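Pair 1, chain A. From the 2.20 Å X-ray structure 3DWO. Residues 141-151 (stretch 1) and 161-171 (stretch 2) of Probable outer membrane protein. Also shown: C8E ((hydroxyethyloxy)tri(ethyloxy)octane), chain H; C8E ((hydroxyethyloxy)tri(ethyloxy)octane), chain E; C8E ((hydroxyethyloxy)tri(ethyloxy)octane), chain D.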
# COMPACT_ATOMS: atom_id res chain seq x y z
N ILE A 141 0.99 -2.15 7.20
CA ILE A 141 -0.28 -2.44 6.56
C ILE A 141 -0.10 -3.53 5.51
O ILE A 141 0.81 -3.46 4.70
CB ILE A 141 -0.85 -1.21 5.78
CG1 ILE A 141 -0.74 0.06 6.62
CG2 ILE A 141 -2.30 -1.46 5.40
CD1 ILE A 141 0.66 0.64 6.64
N GLU A 142 -0.96 -4.54 5.54
CA GLU A 142 -0.90 -5.58 4.53
C GLU A 142 -2.28 -6.14 4.31
O GLU A 142 -3.02 -6.39 5.27
CB GLU A 142 0.07 -6.71 4.91
CG GLU A 142 0.01 -7.84 3.86
CD GLU A 142 1.28 -8.70 3.80
OE1 GLU A 142 2.02 -8.75 4.79
OE2 GLU A 142 1.52 -9.34 2.75
N THR A 143 -2.63 -6.30 3.04
CA THR A 143 -3.92 -6.84 2.65
C THR A 143 -3.67 -8.02 1.72
O THR A 143 -2.97 -7.90 0.72
CB THR A 143 -4.77 -5.79 1.88
OG1 THR A 143 -5.13 -4.73 2.76
CG2 THR A 143 -6.03 -6.43 1.30
N ILE A 144 -4.23 -9.18 2.07
CA ILE A 144 -4.08 -10.36 1.24
C ILE A 144 -5.48 -10.81 0.88
O ILE A 144 -6.36 -10.85 1.73
CB ILE A 144 -3.35 -11.48 1.99
CG1 ILE A 144 -1.94 -11.03 2.37
CG2 ILE A 144 -3.27 -12.73 1.12
CD1 ILE A 144 -1.14 -12.08 3.11
N GLY A 145 -5.69 -11.15 -0.39
CA GLY A 145 -7.01 -11.59 -0.80
C GLY A 145 -7.04 -12.88 -1.59
O GLY A 145 -6.09 -13.22 -2.31
N LEU A 146 -8.14 -13.61 -1.44
CA LEU A 146 -8.37 -14.85 -2.16
C LEU A 146 -9.50 -14.50 -3.13
O LEU A 146 -10.50 -13.90 -2.74
CB LEU A 146 -8.79 -15.97 -1.19
CG LEU A 146 -7.71 -16.27 -0.15
CD1 LEU A 146 -8.13 -17.41 0.76
CD2 LEU A 146 -6.40 -16.62 -0.87
N THR A 147 -9.33 -14.87 -4.40
CA THR A 147 -10.30 -14.51 -5.42
C THR A 147 -10.92 -15.64 -6.23
O THR A 147 -10.33 -16.70 -6.40
CB THR A 147 -9.64 -13.51 -6.41
OG1 THR A 147 -9.32 -12.30 -5.72
CG2 THR A 147 -10.56 -13.20 -7.56
N GLY A 148 -12.12 -15.38 -6.74
CA GLY A 148 -12.83 -16.32 -7.57
C GLY A 148 -13.47 -15.50 -8.68
O GLY A 148 -14.15 -14.50 -8.40
N SER A 149 -13.27 -15.88 -9.94
CA SER A 149 -13.85 -15.11 -11.03
C SER A 149 -14.38 -15.97 -12.15
O SER A 149 -14.06 -17.16 -12.26
CB SER A 149 -12.83 -14.11 -11.59
OG SER A 149 -11.73 -14.79 -12.16
N LEU A 150 -15.19 -15.35 -13.01
CA LEU A 150 -15.80 -16.05 -14.12
C LEU A 150 -15.77 -15.16 -15.36
O LEU A 150 -15.96 -13.95 -15.26
CB LEU A 150 -17.25 -16.37 -13.76
CG LEU A 150 -17.89 -17.64 -14.32
CD1 LEU A 150 -17.10 -18.86 -13.84
CD2 LEU A 150 -19.34 -17.71 -13.85
N SER A 151 -15.53 -15.76 -16.52
CA SER A 151 -15.52 -15.00 -17.76
C SER A 151 -16.55 -15.58 -18.73
O SER A 151 -16.79 -16.79 -18.74
CB SER A 151 -14.14 -15.02 -18.41
OG SER A 151 -13.83 -16.31 -18.90
N GLY A 161 -16.26 -10.22 -17.80
CA GLY A 161 -15.76 -10.97 -16.67
C GLY A 161 -16.20 -10.36 -15.36
O GLY A 161 -16.43 -9.16 -15.29
N ALA A 162 -16.32 -11.19 -14.33
CA ALA A 162 -16.74 -10.71 -13.03
C ALA A 162 -16.15 -11.61 -11.96
O ALA A 162 -15.94 -12.80 -12.18
CB ALA A 162 -18.26 -10.70 -12.93
N GLY A 163 -15.87 -11.04 -10.79
CA GLY A 163 -15.30 -11.83 -9.72
C GLY A 163 -15.51 -11.23 -8.35
O GLY A 163 -15.93 -10.07 -8.21
N VAL A 164 -15.22 -12.02 -7.33
CA VAL A 164 -15.36 -11.58 -5.95
C VAL A 164 -14.04 -11.84 -5.25
O VAL A 164 -13.40 -12.85 -5.48
CB VAL A 164 -16.44 -12.37 -5.21
CG1 VAL A 164 -16.15 -13.86 -5.31
CG2 VAL A 164 -16.48 -11.96 -3.74
N ILE A 165 -13.64 -10.91 -4.40
CA ILE A 165 -12.40 -11.09 -3.67
C ILE A 165 -12.70 -11.05 -2.18
O ILE A 165 -13.40 -10.16 -1.70
CB ILE A 165 -11.37 -9.98 -4.02
CG1 ILE A 165 -10.19 -10.03 -3.05
CG2 ILE A 165 -12.05 -8.62 -4.00
CD1 ILE A 165 -9.10 -9.02 -3.36
N ILE A 166 -12.21 -12.06 -1.45
CA ILE A 166 -12.40 -12.08 -0.01
C ILE A 166 -11.08 -11.58 0.52
O ILE A 166 -10.04 -12.24 0.40
CB ILE A 166 -12.70 -13.48 0.53
CG1 ILE A 166 -13.95 -14.04 -0.15
CG2 ILE A 166 -12.95 -13.41 2.03
CD1 ILE A 166 -15.20 -13.18 0.04
N GLN A 167 -11.13 -10.39 1.10
CA GLN A 167 -9.96 -9.71 1.59
C GLN A 167 -9.74 -9.67 3.10
O GLN A 167 -10.68 -9.52 3.89
CB GLN A 167 -10.02 -8.29 0.99
CG GLN A 167 -9.08 -7.30 1.57
CD GLN A 167 -9.48 -6.88 2.95
OE1 GLN A 167 -8.63 -6.71 3.81
NE2 GLN A 167 -10.78 -6.68 3.18
N ARG A 168 -8.49 -9.79 3.50
CA ARG A 168 -8.11 -9.73 4.90
C ARG A 168 -7.02 -8.68 5.05
O ARG A 168 -5.95 -8.78 4.45
CB ARG A 168 -7.61 -11.09 5.38
CG ARG A 168 -6.90 -11.04 6.72
CD ARG A 168 -7.83 -10.66 7.85
NE ARG A 168 -7.10 -10.43 9.09
CZ ARG A 168 -6.25 -11.29 9.64
NH1 ARG A 168 -6.02 -12.46 9.04
NH2 ARG A 168 -5.61 -10.99 10.76
N THR A 169 -7.29 -7.66 5.86
CA THR A 169 -6.33 -6.59 6.10
C THR A 169 -5.91 -6.53 7.56
O THR A 169 -6.75 -6.62 8.45
CB THR A 169 -6.91 -5.20 5.76
OG1 THR A 169 -7.18 -5.11 4.36
CG2 THR A 169 -5.93 -4.10 6.15
N SER A 170 -4.62 -6.37 7.80
CA SER A 170 -4.13 -6.23 9.16
C SER A 170 -3.38 -4.90 9.15
O SER A 170 -2.70 -4.58 8.18
CB SER A 170 -3.17 -7.36 9.53
OG SER A 170 -1.91 -7.16 8.93
N GLY A 171 -3.52 -4.13 10.22
CA GLY A 171 -2.86 -2.85 10.27
C GLY A 171 -2.33 -2.54 11.66
O GLY A 171 -2.90 -2.95 12.66
C2 C8E H . -20.87 -10.64 -8.74
C3 C8E H . -19.54 -11.16 -9.02
C4 C8E H . -19.71 -12.40 -9.75
C5 C8E H . -18.66 -13.36 -9.31
C6 C8E H . -19.06 -14.71 -9.67
C7 C8E H . -17.75 -15.32 -9.80
C8 C8E H . -17.69 -16.51 -8.93
O9 C8E H . -16.59 -16.94 -8.17
C1 C8E E . 4.46 -6.56 4.73
C2 C8E E . 4.72 -5.25 4.15
C3 C8E E . 3.98 -4.98 2.92
C4 C8E E . 4.86 -5.26 1.80
C5 C8E E . 4.75 -4.17 0.81
C6 C8E E . 5.23 -4.62 -0.47
C7 C8E E . 5.27 -3.36 -1.18
C8 C8E E . 6.53 -3.30 -1.94
O9 C8E E . 6.81 -2.50 -3.06
C10 C8E E . 6.05 -2.64 -4.24
C11 C8E E . 6.62 -1.64 -5.19
O12 C8E E . 6.58 -0.31 -4.63
C13 C8E E . 7.41 0.67 -5.30
C14 C8E E . 8.10 1.91 -4.63
O15 C8E E . 8.93 2.02 -3.44
C16 C8E E . 8.12 2.26 -2.27
C17 C8E E . 7.89 3.75 -1.95
O18 C8E E . 8.52 4.43 -0.86
C19 C8E E . 7.74 4.36 0.37
C20 C8E E . 7.07 5.62 1.04
O21 C8E E . 5.66 5.79 0.91
C1 C8E D . 0.58 10.04 3.84
C2 C8E D . 0.40 9.19 5.01
C3 C8E D . -0.82 8.41 5.03
C4 C8E D . -0.77 7.56 6.21
C5 C8E D . -1.70 6.42 6.03
C6 C8E D . -1.36 5.34 6.93
C7 C8E D . -2.63 4.64 6.98
C8 C8E D . -2.38 3.18 6.99
O9 C8E D . -2.93 2.23 7.89
C10 C8E D . -2.66 2.36 9.28
C11 C8E D . -3.38 1.22 9.94
O12 C8E D . -4.66 1.64 10.42
C13 C8E D . -4.82 1.66 11.87
C14 C8E D . -4.41 2.82 12.83
O15 C8E D . -5.14 3.53 13.88
C16 C8E D . -5.82 4.70 13.36
C17 C8E D . -5.00 6.00 13.42
O18 C8E D . -3.81 6.16 14.23
C19 C8E D . -4.09 6.66 15.57
C20 C8E D . -3.43 7.97 16.15
O21 C8E D . -2.23 7.85 16.93

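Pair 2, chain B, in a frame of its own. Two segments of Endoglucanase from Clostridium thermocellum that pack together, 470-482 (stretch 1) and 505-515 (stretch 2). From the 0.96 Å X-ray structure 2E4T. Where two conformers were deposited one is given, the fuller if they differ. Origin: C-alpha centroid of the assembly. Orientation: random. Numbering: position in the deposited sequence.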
# COMPACT_ATOMS: atom_id res chain seq x y z
N ASN B 470 -27.66 -18.36 15.10
CA ASN B 470 -27.86 -17.87 16.45
C ASN B 470 -26.54 -18.03 17.22
O ASN B 470 -26.15 -19.11 17.65
CB ASN B 470 -28.93 -18.71 17.10
CG ASN B 470 -29.38 -18.11 18.39
OD1 ASN B 470 -29.40 -18.77 19.43
ND2 ASN B 470 -29.74 -16.83 18.34
N TYR B 471 -25.78 -16.95 17.33
CA TYR B 471 -24.42 -17.05 17.95
C TYR B 471 -24.51 -17.26 19.47
O TYR B 471 -25.41 -16.68 20.12
CB TYR B 471 -23.62 -15.77 17.64
CG TYR B 471 -23.49 -15.52 16.16
CD1 TYR B 471 -22.75 -16.39 15.36
CD2 TYR B 471 -24.13 -14.45 15.57
CE1 TYR B 471 -22.65 -16.16 13.96
CE2 TYR B 471 -24.00 -14.23 14.17
CZ TYR B 471 -23.28 -15.10 13.39
OH TYR B 471 -23.20 -14.86 12.02
N THR B 472 -23.59 -18.09 19.98
CA THR B 472 -23.60 -18.43 21.42
C THR B 472 -22.28 -18.15 22.14
O THR B 472 -22.18 -18.27 23.36
CB THR B 472 -23.94 -19.92 21.64
OG1 THR B 472 -22.98 -20.73 20.98
CG2 THR B 472 -25.33 -20.21 21.15
N ILE B 473 -21.24 -17.80 21.42
CA ILE B 473 -20.00 -17.43 22.11
C ILE B 473 -19.28 -16.47 21.16
O ILE B 473 -19.32 -16.61 19.92
CB ILE B 473 -19.08 -18.65 22.43
CG1 ILE B 473 -17.89 -18.23 23.29
CG2 ILE B 473 -18.68 -19.41 21.14
CD1 ILE B 473 -17.12 -19.40 23.94
N GLY B 474 -18.61 -15.47 21.76
CA GLY B 474 -17.70 -14.60 21.02
C GLY B 474 -16.32 -14.68 21.69
O GLY B 474 -16.11 -14.10 22.77
N ASN B 475 -15.39 -15.37 21.05
CA ASN B 475 -14.02 -15.35 21.55
C ASN B 475 -13.39 -14.02 21.17
O ASN B 475 -13.79 -13.39 20.19
CB ASN B 475 -13.27 -16.56 21.05
CG ASN B 475 -13.68 -17.82 21.79
OD1 ASN B 475 -14.36 -18.69 21.19
ND2 ASN B 475 -13.40 -17.90 23.06
N VAL B 476 -12.43 -13.56 21.99
CA VAL B 476 -11.90 -12.23 21.85
C VAL B 476 -10.40 -12.23 21.95
O VAL B 476 -9.83 -12.86 22.86
CB VAL B 476 -12.45 -11.29 22.97
CG1 VAL B 476 -11.90 -9.86 22.77
CG2 VAL B 476 -13.99 -11.25 22.96
N TRP B 477 -9.74 -11.50 21.02
CA TRP B 477 -8.31 -11.23 21.07
C TRP B 477 -8.11 -9.72 21.02
O TRP B 477 -8.86 -9.03 20.33
CB TRP B 477 -7.59 -11.92 19.89
CG TRP B 477 -7.56 -13.40 20.00
CD1 TRP B 477 -6.44 -14.13 20.41
CD2 TRP B 477 -8.56 -14.35 19.72
NE1 TRP B 477 -6.71 -15.45 20.37
CE2 TRP B 477 -8.01 -15.63 19.98
CE3 TRP B 477 -9.87 -14.27 19.25
CZ2 TRP B 477 -8.72 -16.82 19.79
CZ3 TRP B 477 -10.60 -15.44 19.05
CH2 TRP B 477 -10.02 -16.68 19.34
N ALA B 478 -7.14 -9.20 21.77
CA ALA B 478 -7.02 -7.73 21.83
C ALA B 478 -5.59 -7.31 22.12
O ALA B 478 -4.79 -8.07 22.67
CB ALA B 478 -7.96 -7.15 22.90
N PHE B 479 -5.31 -6.05 21.75
CA PHE B 479 -4.12 -5.36 22.24
C PHE B 479 -4.54 -3.99 22.81
O PHE B 479 -5.65 -3.49 22.59
CB PHE B 479 -3.01 -5.22 21.17
CG PHE B 479 -3.37 -4.37 19.97
CD1 PHE B 479 -3.25 -2.98 20.01
CD2 PHE B 479 -3.79 -4.96 18.77
CE1 PHE B 479 -3.50 -2.21 18.89
CE2 PHE B 479 -4.03 -4.19 17.64
CZ PHE B 479 -3.87 -2.80 17.69
N ASP B 480 -3.63 -3.42 23.62
CA ASP B 480 -3.97 -2.24 24.40
C ASP B 480 -2.65 -1.60 24.87
O ASP B 480 -1.56 -2.03 24.45
CB ASP B 480 -4.93 -2.58 25.55
CG ASP B 480 -4.38 -3.68 26.42
OD1 ASP B 480 -3.13 -3.75 26.64
OD2 ASP B 480 -5.22 -4.48 26.93
N ARG B 481 -2.72 -0.61 25.75
CA ARG B 481 -1.48 0.06 26.23
C ARG B 481 -0.61 -0.88 27.02
O ARG B 481 0.61 -0.64 27.13
CB ARG B 481 -1.82 1.30 27.03
CG ARG B 481 -2.14 2.44 26.11
CD ARG B 481 -2.68 3.63 26.80
NE ARG B 481 -4.00 3.36 27.37
CZ ARG B 481 -4.74 4.25 28.02
NH1 ARG B 481 -4.25 5.50 28.20
NH2 ARG B 481 -5.91 3.91 28.52
N GLY B 482 -1.18 -1.88 27.65
CA GLY B 482 -0.35 -2.81 28.43
C GLY B 482 0.63 -3.59 27.58
O GLY B 482 1.74 -3.94 28.04
N PRO B 505 -12.10 -1.32 27.61
CA PRO B 505 -11.30 -0.20 28.17
C PRO B 505 -10.91 0.82 27.11
O PRO B 505 -10.95 0.58 25.89
CB PRO B 505 -10.07 -0.89 28.74
CG PRO B 505 -10.54 -2.33 28.98
CD PRO B 505 -11.45 -2.61 27.84
N ALA B 506 -10.53 2.01 27.59
CA ALA B 506 -9.98 3.05 26.76
C ALA B 506 -8.86 2.45 25.87
O ALA B 506 -8.10 1.57 26.28
CB ALA B 506 -9.37 4.14 27.64
N LEU B 507 -8.75 3.01 24.65
CA LEU B 507 -7.63 2.76 23.74
C LEU B 507 -7.30 1.25 23.67
O LEU B 507 -6.20 0.80 23.98
CB LEU B 507 -6.38 3.56 24.12
CG LEU B 507 -6.61 5.08 24.09
CD1 LEU B 507 -5.30 5.80 24.51
CD2 LEU B 507 -7.12 5.59 22.74
N THR B 508 -8.29 0.50 23.18
CA THR B 508 -8.15 -0.94 23.00
C THR B 508 -8.66 -1.32 21.61
O THR B 508 -9.65 -0.75 21.14
CB THR B 508 -8.97 -1.66 24.08
OG1 THR B 508 -8.37 -1.36 25.34
CG2 THR B 508 -8.93 -3.22 23.98
N ALA B 509 -8.00 -2.30 21.02
CA ALA B 509 -8.39 -2.86 19.75
C ALA B 509 -8.69 -4.33 19.94
O ALA B 509 -7.84 -5.08 20.43
CB ALA B 509 -7.26 -2.71 18.71
N CYS B 510 -9.90 -4.77 19.54
CA CYS B 510 -10.31 -6.14 19.73
C CYS B 510 -10.75 -6.78 18.41
O CYS B 510 -11.22 -6.12 17.49
CB CYS B 510 -11.68 -6.14 20.56
SG CYS B 510 -11.65 -5.31 22.14
N HIS B 511 -10.59 -8.11 18.40
CA HIS B 511 -11.13 -8.96 17.31
C HIS B 511 -12.01 -9.99 18.03
O HIS B 511 -11.52 -10.79 18.83
CB HIS B 511 -9.97 -9.63 16.57
CG HIS B 511 -10.39 -10.35 15.32
ND1 HIS B 511 -9.52 -10.49 14.26
CD2 HIS B 511 -11.52 -11.06 14.96
CE1 HIS B 511 -10.11 -11.24 13.32
NE2 HIS B 511 -11.33 -11.59 13.70
N ILE B 512 -13.31 -9.92 17.71
CA ILE B 512 -14.31 -10.82 18.30
C ILE B 512 -14.67 -11.85 17.20
O ILE B 512 -14.88 -11.47 16.05
CB ILE B 512 -15.57 -10.04 18.70
CG1 ILE B 512 -15.22 -8.92 19.68
CG2 ILE B 512 -16.64 -10.99 19.26
CD1 ILE B 512 -16.38 -7.96 19.94
N VAL B 513 -14.74 -13.14 17.58
CA VAL B 513 -15.10 -14.19 16.64
C VAL B 513 -16.32 -14.91 17.23
O VAL B 513 -16.22 -15.62 18.23
CB VAL B 513 -13.96 -15.18 16.41
CG1 VAL B 513 -14.38 -16.21 15.33
CG2 VAL B 513 -12.65 -14.45 16.02
N LEU B 514 -17.49 -14.64 16.62
CA LEU B 514 -18.75 -15.21 17.06
C LEU B 514 -19.04 -16.48 16.34
O LEU B 514 -18.89 -16.58 15.12
CB LEU B 514 -19.86 -14.22 16.83
CG LEU B 514 -19.85 -12.99 17.72
CD1 LEU B 514 -20.56 -11.86 17.08
CD2 LEU B 514 -20.50 -13.33 19.09
N GLU B 515 -19.53 -17.47 17.10
CA GLU B 515 -19.97 -18.73 16.51
C GLU B 515 -21.21 -19.24 17.27
O GLU B 515 -21.47 -18.81 18.36
CB GLU B 515 -18.86 -19.77 16.52
CG GLU B 515 -18.34 -20.14 17.82
CD GLU B 515 -17.04 -20.94 17.76
OE1 GLU B 515 -16.01 -20.46 17.21
OE2 GLU B 515 -17.06 -22.06 18.33
O HOH W 1 -7.73 -3.48 27.30
O HOH W 2 -5.07 0.77 26.55
O HOH W 3 -7.09 1.32 28.74

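Both pairs are two neighbouring antiparallel β-strands, with 167° between the strand directions in pair 1 and 159° in pair 2. Fourteen central residues superpose with an RMSD of 0.4 Å, so the backbone is effectively the same object built with different side chains.

The shared framework is the alternation of antiparallel pairing. At hydrogen-bonded positions two residues exchange a pair of N-H···O bonds: in pair 1, L146(A) N donates to I166(A) O at 3.0 Å and I166(A) N to L146(A) O at 2.8 Å. The matching residues of pair 2 repeat this, W477(B) N to H511(B) O at 2.9 Å and H511(B) N to W477(B) O at 2.8 Å. Between these rungs lie the non-hydrogen-bonded pairs, where the chains draw closer: the CA atoms of G145(A) and Q167(A) are 4.2 Å apart, and those of their counterparts V476(B) and I512(B) 4.5 Å.

Consider first the face carrying T143(A), T147(A), I165(A), Q167(A) and T169(A). T143(A) and T169(A) face each other across a narrow pair, and their hydroxyls meet in a hydrogen bond, OG1 to OG1 at 2.6 Å, although the placement of the T169(A) OG1 atom is less certain. Threonine suits this place because its hydroxyl sits on CB, close enough to the backbone for the two OG1 atoms to meet across a pair whose CA atoms are 4.2 Å apart, while β-branching is at home in an extended strand. Pair 2 puts G474(B) and L514(B) here. The glycine leaves room that the leucine fills: L514(B) CD2 lies 3.6 Å from G474(B) CA, and a CB on G474(B) would clash with that same methyl. Glycine serves again at G145(A), this time in pair 1, where a CB would fall 2.7 Å from I165(A) CD1. Its match, V476(B), does carry a side chain, and it packs CG2 against I512(B) CG1 at 4.2 Å. Next along, T147(A) OG1 approaches I165(A) CB at 3.5 Å and has no polar partner in the model; A478(B) matches the threonine with a plain methyl, 4.2 Å from CB to C510(B) SG.

The other face shows a sharper contrast at G148(A) and F479(B). G148(A) has only backbone to offer, and a CB there would be crowded by O9 of the detergent-like C8E of chain H, at 3.1 Å. V164(A), opposite, supplies the bulk. Pair 2 reverses the sizes: the F479(B) ring lies over A509(B), whose CB sits 3.7 Å from the ring centroid, a CH-π contact that a small methyl can make closely. W477(B), matching L146(A), reaches diagonally to V513(B), with CZ3 3.8 Å from CG2.

At L150(A) and R481(B) the superposition loosens: after superposition their CA atoms lie 1.5 Å apart. L150(A) still exchanges backbone bonds with A162(A), its N 2.8 Å from A162(A) O. R481(B) instead uses water: water 2 accepts from R481(B) NE at 2.9 Å and donates to L507(B) O at 2.8 Å, while L507(B) CD1 lies over the guanidinium face.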